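PDB 4K70: UL37 from Suid herpesvirus 1, which is an inner tegument protein that is thought to have an essential role in controlling viral trafficking, here represented by its N-terminal half. Local coordinates for residues T62-E70 with A454-A465. Sequence-based numbering, arbitrary orientation.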
loop_
_atom_site.group_PDB
_atom_site.type_symbol
_atom_site.label_atom_id
_atom_site.label_comp_id
_atom_site.label_asym_id
_atom_site.label_seq_id
_atom_site.Cartn_x
_atom_site.Cartn_y
_atom_site.Cartn_z
ATOM N N THR A 62 -17.873 33.191 23.469
ATOM C CA THR A 62 -17.973 33.147 22.018
ATOM C C THR A 62 -18.146 31.734 21.470
ATOM O O THR A 62 -17.800 30.734 22.115
ATOM C CB THR A 62 -16.762 33.785 21.338
ATOM O OG1 THR A 62 -15.598 33.000 21.622
ATOM C CG2 THR A 62 -16.558 35.207 21.837
ATOM N N CYS A 63 -18.685 31.686 20.258
ATOM C CA CYS A 63 -18.994 30.456 19.556
ATOM C C CYS A 63 -17.709 29.749 19.125
ATOM O O CYS A 63 -17.612 28.523 19.196
ATOM C CB CYS A 63 -19.863 30.793 18.342
ATOM S SG CYS A 63 -20.251 29.417 17.274
ATOM N N GLU A 64 -16.731 30.535 18.680
ATOM C CA GLU A 64 -15.402 30.030 18.339
ATOM C C GLU A 64 -14.764 29.303 19.522
ATOM O O GLU A 64 -14.244 28.196 19.374
ATOM C CB GLU A 64 -14.491 31.175 17.882
ATOM C CG GLU A 64 -14.860 31.773 16.523
ATOM C CD GLU A 64 -16.226 32.452 16.522
ATOM O OE1 GLU A 64 -16.675 32.878 17.605
ATOM O OE2 GLU A 64 -16.850 32.556 15.445
ATOM N N ALA A 65 -14.815 29.927 20.694
ATOM C CA ALA A 65 -14.270 29.336 21.914
ATOM C C ALA A 65 -14.985 28.048 22.300
ATOM O O ALA A 65 -14.362 27.105 22.788
ATOM C CB ALA A 65 -14.332 30.332 23.072
ATOM N N ALA A 66 -16.298 28.022 22.092
ATOM C CA ALA A 66 -17.097 26.857 22.437
ATOM C C ALA A 66 -16.669 25.685 21.563
ATOM O O ALA A 66 -16.397 24.587 22.060
ATOM C CB ALA A 66 -18.572 27.155 22.234
ATOM N N VAL A 67 -16.619 25.941 20.261
ATOM C CA VAL A 67 -16.219 24.949 19.262
ATOM C C VAL A 67 -14.806 24.430 19.508
ATOM O O VAL A 67 -14.563 23.213 19.508
ATOM C CB VAL A 67 -16.303 25.536 17.838
ATOM C CG1 VAL A 67 -15.623 24.614 16.821
ATOM C CG2 VAL A 67 -17.756 25.784 17.457
ATOM N N LEU A 68 -13.879 25.356 19.726
ATOM C CA LEU A 68 -12.502 24.986 20.020
ATOM C C LEU A 68 -12.448 24.024 21.204
ATOM O O LEU A 68 -11.950 22.905 21.077
ATOM C CB LEU A 68 -11.651 26.227 20.300
ATOM C CG LEU A 68 -10.201 26.003 20.744
ATOM C CD1 LEU A 68 -9.370 25.385 19.615
ATOM C CD2 LEU A 68 -9.582 27.309 21.213
ATOM N N ALA A 69 -12.970 24.454 22.351
ATOM C CA ALA A 69 -12.876 23.664 23.575
ATOM C C ALA A 69 -13.525 22.299 23.436
ATOM O O ALA A 69 -12.950 21.283 23.837
ATOM C CB ALA A 69 -13.495 24.415 24.732
ATOM N N GLU A 70 -14.737 22.282 22.885
ATOM C CA GLU A 70 -15.488 21.041 22.736
ATOM C C GLU A 70 -14.898 20.068 21.693
ATOM O O GLU A 70 -15.036 18.843 21.834
ATOM C CB GLU A 70 -16.959 21.344 22.425
ATOM C CG GLU A 70 -17.763 21.778 23.657
ATOM C CD GLU A 70 -19.265 21.923 23.384
ATOM O OE1 GLU A 70 -19.645 22.324 22.265
ATOM O OE2 GLU A 70 -20.062 21.636 24.307
ATOM N N ALA A 454 -23.010 24.921 18.529
ATOM C CA ALA A 454 -22.426 26.057 19.237
ATOM C C ALA A 454 -23.070 27.360 18.772
ATOM O O ALA A 454 -23.217 28.305 19.549
ATOM C CB ALA A 454 -20.922 26.099 19.020
ATOM N N GLU A 455 -23.442 27.402 17.496
ATOM C CA GLU A 455 -24.112 28.565 16.926
ATOM C C GLU A 455 -25.454 28.789 17.604
ATOM O O GLU A 455 -25.829 29.922 17.894
ATOM C CB GLU A 455 -24.305 28.392 15.419
ATOM C CG GLU A 455 -23.078 28.715 14.593
ATOM C CD GLU A 455 -23.290 28.453 13.111
ATOM O OE1 GLU A 455 -24.280 27.772 12.771
ATOM O OE2 GLU A 455 -22.471 28.930 12.288
ATOM N N ARG A 456 -26.170 27.702 17.866
ATOM C CA ARG A 456 -27.473 27.788 18.515
ATOM C C ARG A 456 -27.361 28.190 19.980
ATOM O O ARG A 456 -28.098 29.057 20.441
ATOM C CB ARG A 456 -28.238 26.475 18.370
ATOM C CG ARG A 456 -29.005 26.369 17.066
ATOM C CD ARG A 456 -28.578 25.148 16.273
ATOM N NE ARG A 456 -28.497 23.959 17.117
ATOM C CZ ARG A 456 -28.077 22.770 16.695
ATOM N NH1 ARG A 456 -27.701 22.612 15.434
ATOM N NH2 ARG A 456 -28.033 21.743 17.536
ATOM N N ARG A 457 -26.444 27.560 20.709
ATOM C CA ARG A 457 -26.204 27.930 22.098
ATOM C C ARG A 457 -25.838 29.408 22.194
ATOM O O ARG A 457 -26.211 30.087 23.147
ATOM C CB ARG A 457 -25.104 27.063 22.718
ATOM C CG ARG A 457 -24.730 27.459 24.145
ATOM C CD ARG A 457 -23.718 26.492 24.742
ATOM N NE ARG A 457 -22.676 26.175 23.772
ATOM C CZ ARG A 457 -22.033 25.014 23.715
ATOM N NH1 ARG A 457 -22.315 24.047 24.583
ATOM N NH2 ARG A 457 -21.110 24.821 22.783
ATOM N N ALA A 458 -25.122 29.897 21.187
ATOM C CA ALA A 458 -24.715 31.295 21.132
ATOM C C ALA A 458 -25.849 32.186 20.642
ATOM O O ALA A 458 -25.808 33.400 20.810
ATOM C CB ALA A 458 -23.490 31.456 20.237
ATOM N N GLY A 459 -26.857 31.581 20.024
ATOM C CA GLY A 459 -27.975 32.332 19.487
ATOM C C GLY A 459 -27.673 33.009 18.161
ATOM O O GLY A 459 -28.096 34.138 17.932
ATOM N N LEU A 460 -26.940 32.323 17.287
ATOM C CA LEU A 460 -26.678 32.827 15.939
ATOM C C LEU A 460 -27.036 31.784 14.885
ATOM O O LEU A 460 -27.320 30.628 15.214
ATOM C CB LEU A 460 -25.211 33.227 15.764
ATOM C CG LEU A 460 -24.335 33.459 16.996
ATOM C CD1 LEU A 460 -22.909 33.772 16.573
ATOM C CD2 LEU A 460 -24.887 34.575 17.852
ATOM N N ALA A 461 -27.019 32.203 13.621
ATOM C CA ALA A 461 -27.287 31.308 12.499
ATOM C C ALA A 461 -26.053 31.221 11.601
ATOM O O ALA A 461 -26.030 30.480 10.614
ATOM C CB ALA A 461 -28.493 31.785 11.706
ATOM N N HIS A 462 -25.028 31.992 11.949
ATOM C CA HIS A 462 -23.761 31.953 11.229
ATOM C C HIS A 462 -22.624 32.461 12.103
ATOM O O HIS A 462 -22.786 33.405 12.877
ATOM C CB HIS A 462 -23.834 32.775 9.948
ATOM C CG HIS A 462 -22.590 32.700 9.119
ATOM N ND1 HIS A 462 -22.000 31.503 8.774
ATOM C CD2 HIS A 462 -21.823 33.671 8.571
ATOM C CE1 HIS A 462 -20.924 31.740 8.044
ATOM N NE2 HIS A 462 -20.794 33.048 7.906
ATOM N N SER A 463 -21.470 31.824 11.973
ATOM C CA SER A 463 -20.323 32.183 12.784
ATOM C C SER A 463 -19.072 32.304 11.932
ATOM O O SER A 463 -19.002 31.761 10.831
ATOM C CB SER A 463 -20.114 31.147 13.893
ATOM O OG SER A 463 -19.995 29.840 13.359
ATOM N N ALA A 464 -18.096 33.043 12.440
ATOM C CA ALA A 464 -16.782 33.107 11.818
ATOM C C ALA A 464 -16.134 31.730 11.917
ATOM O O ALA A 464 -15.354 31.334 11.053
ATOM C CB ALA A 464 -15.921 34.148 12.511
ATOM N N ALA A 465 -16.469 31.012 12.985
ATOM C CA ALA A 465 -16.001 29.649 13.192
ATOM C C ALA A 465 -16.378 28.780 12.001
ATOM O O ALA A 465 -15.546 28.062 11.462
ATOM C CB ALA A 465 -16.585 29.082 14.473
#
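Cys63 and Ala454 bring the two backbones together, their CA atoms 5.6 Å apart, where helix 63-70 crosses helix 454-458 at 138° between their N-to-C directions, nearer antiparallel than parallel. Cys63 is buried in the angle between helix 454-458 and the turn that follows it. Its sulfur is swung opposite its own amide nitrogen (chi1 176°), which lays it against the Ala454-Glu455 peptide, with CB of Ala454 and CB of Ser463 beside it. The helix axes come within 9.2 Å, and small apolar side chains fill the crossing. Val67 CG2 lies 3.5 Å from Ala454 CB, and the methyl of Ala66 packs against the same alanine.

Polar contacts lie toward both ends of the helix 63-70 segment. Glu64 bends at chi2 (64°), and its OE2 accepts a hydrogen bond from Ala465 N at 2.9 Å. The donor comes from the anti side of the carboxylate, close to its plane. This places a negative group at the N-terminus of helix 464-481, where it would probably be favoured by the helix dipole. Toward the other end, Arg457 and Glu70 reach across to each other and form a salt bridge. NH2 meets Glu70 OE1 at 2.9 Å, in the guanidinium plane but from above the carboxylate plane. The second bond, from NH1 to OE2, is weak. Glu70 OE2 also pairs with Arg113.

The turn has its own braces. Ser463 OG donates to Glu455 OE2 at 2.8 Å and accepts from Arg466 N, while Arg466 also forms a salt bridge with Glu455. The arrangement is typical of a short connection between successive helices: a Schellman motif at Gly459 ends helix 438-458, Ser463 N-caps helix 464-481, and the start of helix 63-78 packs against the connection within this all-helical protein.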